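Local coordinates for tetratricopeptide repeat domain protein (Salinibacter ruber, PDB 3MA5) that is of unknown function but folds into tetratricopeptide repeats, helical hairpins that in related proteins commonly serve as scaffolds for protein-protein binding, at residues E16-D21 against G48-R53; V70-G75 against E82-K87. All blocks are in the same frame, centred on the assembly; numbering follows the deposited sequence.

Interaction 1: residues E16-D21 against G48-R53; sequences EHLKHD and GKLYER
Leu-18 and Leu-50 meet between the first helices of two successive tetratricopeptide repeats in this piece of a longer protein. Helix 7-19 opens the first predicted repeat and helix 42-53 opens the second. In TPR proteins such A-to-A' helix packing builds a right-handed superhelix. The tight part is a single methyl pair: Leu-18 CD2 lies 3.9 Å from Leu-50 CD1. The two side chains cross obliquely. In Leu-50, CG stands anti to the backbone N (chi1 -162°), and with chi2 near 50° CD1 is the branch that meets Leu-18. Leu-50 is buried. Helix 23-36 touches both leucines, Ala-26 at Leu-18 and Leu-27 at Leu-50.

The other side is loose and open to solvent. Arg-53 runs along the margin, and its NH1 comes to 4.4 Å from Leu-18 CD2. The methyl sits at the edge of the guanidinium, near its plane. No hydrogen bond joins the segments. Asp-21 OD2 is 5.2 Å from Arg-53 NH2, too far for a salt bridge, though the opposite charges may attract weakly.

Helix 7-19 ends here in a Schellman motif. Asp-21, with positive phi, is its C-prime residue; its N bonds to Leu-18 O, and Asn-22 N to His-17 O. The ring of His-20 folds back on the same turn. Its ND1 donates to Glu-16 O at 3.2 Å, from above the carbonyl plane, and His-20 N shares that oxygen.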
# COMPACT_ATOMS: atom_id res chain seq x y z
N GLU A 16 -8.63 -7.13 6.93
CA GLU A 16 -9.06 -8.41 7.47
C GLU A 16 -9.00 -9.42 6.33
O GLU A 16 -8.50 -10.53 6.50
CB GLU A 16 -10.48 -8.31 8.05
CG GLU A 16 -10.68 -7.43 9.30
CD GLU A 16 -9.80 -7.84 10.48
OE1 GLU A 16 -9.13 -8.90 10.41
OE2 GLU A 16 -9.78 -7.07 11.47
N HIS A 17 -9.51 -9.02 5.16
CA HIS A 17 -9.47 -9.87 3.97
C HIS A 17 -8.06 -10.44 3.81
O HIS A 17 -7.86 -11.65 3.86
CB HIS A 17 -9.83 -9.06 2.73
CG HIS A 17 -11.29 -8.79 2.60
ND1 HIS A 17 -12.23 -9.79 2.60
CD2 HIS A 17 -11.97 -7.62 2.44
CE1 HIS A 17 -13.44 -9.26 2.46
NE2 HIS A 17 -13.30 -7.95 2.36
N LEU A 18 -7.10 -9.55 3.61
CA LEU A 18 -5.71 -9.93 3.50
C LEU A 18 -5.35 -11.11 4.41
O LEU A 18 -4.67 -12.04 3.98
CB LEU A 18 -4.82 -8.75 3.87
CG LEU A 18 -4.28 -7.88 2.75
CD1 LEU A 18 -3.30 -6.87 3.34
CD2 LEU A 18 -3.60 -8.75 1.72
N LYS A 19 -5.79 -11.03 5.67
CA LYS A 19 -5.52 -12.06 6.68
C LYS A 19 -6.21 -13.38 6.39
O LYS A 19 -5.65 -14.46 6.63
CB LYS A 19 -5.98 -11.58 8.06
CG LYS A 19 -5.13 -10.45 8.62
CD LYS A 19 -5.73 -9.90 9.90
CE LYS A 19 -4.87 -8.78 10.49
NZ LYS A 19 -5.62 -8.01 11.53
N HIS A 20 -7.43 -13.28 5.88
CA HIS A 20 -8.21 -14.45 5.53
C HIS A 20 -7.91 -14.87 4.08
O HIS A 20 -8.77 -15.45 3.41
CB HIS A 20 -9.71 -14.16 5.70
CG HIS A 20 -10.15 -14.07 7.13
ND1 HIS A 20 -9.61 -13.16 8.02
CD2 HIS A 20 -11.04 -14.80 7.83
CE1 HIS A 20 -10.15 -13.34 9.21
NE2 HIS A 20 -11.02 -14.33 9.13
N ASP A 21 -6.71 -14.55 3.60
CA ASP A 21 -6.30 -14.91 2.24
C ASP A 21 -7.21 -14.48 1.07
O ASP A 21 -7.21 -15.12 0.01
CB ASP A 21 -6.07 -16.42 2.18
CG ASP A 21 -5.05 -16.89 3.21
OD1 ASP A 21 -5.36 -17.85 3.94
OD2 ASP A 21 -3.95 -16.31 3.27
N GLY A 48 1.37 -2.16 -2.27
CA GLY A 48 2.60 -2.51 -2.94
C GLY A 48 3.05 -3.91 -2.58
O GLY A 48 3.58 -4.63 -3.41
N LYS A 49 2.84 -4.29 -1.33
CA LYS A 49 3.25 -5.61 -0.88
C LYS A 49 2.35 -6.63 -1.57
O LYS A 49 2.73 -7.78 -1.73
CB LYS A 49 3.14 -5.70 0.64
CG LYS A 49 4.32 -5.11 1.39
CD LYS A 49 5.45 -6.14 1.52
CE LYS A 49 6.81 -5.50 1.79
NZ LYS A 49 7.84 -6.54 2.04
N LEU A 50 1.17 -6.18 -1.99
CA LEU A 50 0.22 -7.05 -2.66
C LEU A 50 0.56 -7.16 -4.12
O LEU A 50 0.43 -8.23 -4.72
CB LEU A 50 -1.19 -6.48 -2.52
CG LEU A 50 -2.37 -7.41 -2.78
CD1 LEU A 50 -2.20 -8.70 -1.97
CD2 LEU A 50 -3.66 -6.72 -2.39
N TYR A 51 0.99 -6.04 -4.69
CA TYR A 51 1.37 -6.04 -6.10
C TYR A 51 2.53 -6.98 -6.31
O TYR A 51 2.59 -7.67 -7.32
CB TYR A 51 1.77 -4.65 -6.55
CG TYR A 51 0.62 -3.80 -6.97
CD1 TYR A 51 -0.54 -4.37 -7.50
CD2 TYR A 51 0.68 -2.42 -6.88
CE1 TYR A 51 -1.61 -3.58 -7.90
CE2 TYR A 51 -0.38 -1.62 -7.27
CZ TYR A 51 -1.51 -2.20 -7.78
OH TYR A 51 -2.56 -1.38 -8.11
N GLU A 52 3.44 -6.99 -5.35
CA GLU A 52 4.60 -7.85 -5.44
C GLU A 52 4.14 -9.30 -5.48
O GLU A 52 4.59 -10.06 -6.33
CB GLU A 52 5.55 -7.62 -4.26
CG GLU A 52 6.38 -6.34 -4.36
CD GLU A 52 7.46 -6.29 -3.31
OE1 GLU A 52 7.46 -5.37 -2.45
OE2 GLU A 52 8.31 -7.20 -3.35
N ARG A 53 3.24 -9.67 -4.58
CA ARG A 53 2.73 -11.05 -4.53
C ARG A 53 2.03 -11.40 -5.83
O ARG A 53 2.04 -12.54 -6.25
CB ARG A 53 1.73 -11.21 -3.38
CG ARG A 53 2.33 -10.94 -2.01
CD ARG A 53 1.30 -11.08 -0.91
NE ARG A 53 0.96 -12.48 -0.65
CZ ARG A 53 -0.06 -12.87 0.10
NH1 ARG A 53 -0.85 -11.96 0.66
NH2 ARG A 53 -0.29 -14.15 0.28

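Interaction 2: residues V70-G75 against E82-K87; sequences VAREEG and ELQDAK
Ala-71 points its methyl at the end of Leu-83, and its CB lies 4.0 Å from Leu-83 CD1. Both residues are buried. Their CA atoms are the nearest pair of the two segments, 8.7 Å apart. The alanine is short, and the leucine reaches further across. Leu-83 CG is anti to its own carbonyl carbon (chi1 -80°), and the next torsion carries CD1 toward helix 57-74. Ile-68 also touches Leu-83, and Tyr-44 of helix 42-53 adds a third helix to this core. Val-41 packs on Ala-71 from the loop before that helix.

The contact joins helix 57-74, the second helix of the second predicted repeat, to helix 77-91. That last helix packs on both helices of the second predicted repeat, consistent with the capping helix that often follows the final TPR motif.

The outer margin is polar. Arg-72 bends at chi2 and chi3, while Gln-84 extends beyond CG. The two chains cross at about a right angle. Arg-72 NH2 and Gln-84 OE1 come to 3.9 Å, with the guanidinium and amide planes 40° apart. OE1 approaches the guanidinium obliquely, and no hydrogen bond forms.

The helices are therefore held here by apolar packing. The amide oxygen may add a mild electrostatic attraction to the arginine, but it does not fix the guanidinium in place.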
# COMPACT_ATOMS: atom_id res chain seq x y z
N VAL A 70 3.50 11.07 -0.21
CA VAL A 70 2.50 11.54 0.74
C VAL A 70 3.01 11.41 2.17
O VAL A 70 2.74 12.27 3.00
CB VAL A 70 1.11 10.79 0.59
CG1 VAL A 70 0.78 10.55 -0.87
CG2 VAL A 70 1.11 9.52 1.37
N ALA A 71 3.78 10.36 2.47
CA ALA A 71 4.27 10.19 3.84
C ALA A 71 5.23 11.29 4.31
O ALA A 71 5.23 11.64 5.50
CB ALA A 71 4.92 8.81 4.01
N ARG A 72 6.06 11.82 3.42
CA ARG A 72 6.95 12.90 3.84
C ARG A 72 6.00 14.02 4.24
O ARG A 72 5.98 14.45 5.38
CB ARG A 72 7.84 13.39 2.69
CG ARG A 72 8.35 12.31 1.76
CD ARG A 72 9.79 12.56 1.32
NE ARG A 72 10.73 11.92 2.23
CZ ARG A 72 12.02 12.25 2.36
NH1 ARG A 72 12.53 13.22 1.62
NH2 ARG A 72 12.79 11.60 3.24
N GLU A 73 5.20 14.46 3.28
CA GLU A 73 4.25 15.54 3.51
C GLU A 73 3.15 15.29 4.56
O GLU A 73 2.93 16.13 5.42
CB GLU A 73 3.58 15.91 2.18
CG GLU A 73 4.52 16.15 1.01
CD GLU A 73 5.35 17.42 1.17
OE1 GLU A 73 4.75 18.49 1.43
OE2 GLU A 73 6.59 17.35 1.05
N GLU A 74 2.47 14.15 4.49
CA GLU A 74 1.34 13.89 5.40
C GLU A 74 1.40 12.62 6.24
O GLU A 74 0.38 12.17 6.76
CB GLU A 74 0.05 13.86 4.58
CG GLU A 74 -0.07 14.94 3.51
CD GLU A 74 -0.54 16.26 4.08
OE1 GLU A 74 -1.16 16.20 5.17
OE2 GLU A 74 -0.31 17.33 3.45
N GLY A 75 2.57 12.04 6.38
CA GLY A 75 2.66 10.82 7.15
C GLY A 75 3.52 10.95 8.37
O GLY A 75 3.87 12.05 8.76
N GLU A 82 8.61 2.25 6.80
CA GLU A 82 8.21 0.96 6.27
C GLU A 82 8.17 0.93 4.75
O GLU A 82 8.51 -0.08 4.14
CB GLU A 82 6.87 0.52 6.88
CG GLU A 82 7.00 -0.01 8.32
CD GLU A 82 7.87 -1.26 8.40
OE1 GLU A 82 9.00 -1.16 8.92
OE2 GLU A 82 7.41 -2.33 7.93
N LEU A 83 7.76 2.05 4.15
CA LEU A 83 7.67 2.23 2.71
C LEU A 83 9.09 2.25 2.12
O LEU A 83 9.40 1.51 1.20
CB LEU A 83 6.99 3.57 2.42
CG LEU A 83 5.48 3.64 2.52
CD1 LEU A 83 5.02 5.07 2.59
CD2 LEU A 83 4.89 2.95 1.32
N GLN A 84 9.94 3.10 2.68
CA GLN A 84 11.32 3.20 2.23
C GLN A 84 11.97 1.84 2.24
O GLN A 84 12.64 1.47 1.29
CB GLN A 84 12.12 4.13 3.13
CG GLN A 84 11.73 5.57 2.99
CD GLN A 84 12.64 6.49 3.72
OE1 GLN A 84 12.70 7.67 3.43
NE2 GLN A 84 13.36 5.96 4.69
N ASP A 85 11.77 1.10 3.33
CA ASP A 85 12.32 -0.24 3.50
C ASP A 85 11.78 -1.20 2.46
O ASP A 85 12.51 -1.99 1.86
CB ASP A 85 12.01 -0.77 4.89
CG ASP A 85 12.95 -0.23 5.96
OD1 ASP A 85 13.72 0.72 5.67
OD2 ASP A 85 12.92 -0.74 7.09
N ALA A 86 10.48 -1.13 2.24
CA ALA A 86 9.81 -1.99 1.29
C ALA A 86 10.31 -1.78 -0.12
O ALA A 86 10.62 -2.73 -0.83
CB ALA A 86 8.32 -1.76 1.36
N LYS A 87 10.37 -0.51 -0.51
CA LYS A 87 10.81 -0.09 -1.84
C LYS A 87 12.22 -0.59 -2.14
O LYS A 87 12.45 -1.23 -3.16
CB LYS A 87 10.77 1.44 -1.91
CG LYS A 87 11.10 2.07 -3.25
CD LYS A 87 10.96 3.60 -3.15
CE LYS A 87 11.07 4.30 -4.51
NZ LYS A 87 12.44 4.22 -5.10

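From the N terminus, helix 7-19 supplies the first half of interaction 1. The chain then returns in helix 42-53, where interaction 1 closes a loop that holds helix 23-36 and the start of helix 42-53. Helix 57-74 follows and opens interaction 2. A short turn leads into helix 77-91, which closes it. The two contacts are in series and neither nest nor cross. Their centres are 18 Å apart, on opposite sides of the chain's centre. They meet where Lys-49 CE packs 4.1 Å from Ala-86 CB. Interaction 1 thus ties one predicted repeat to the next, and interaction 2 ties the second predicted repeat to the C-terminal helix.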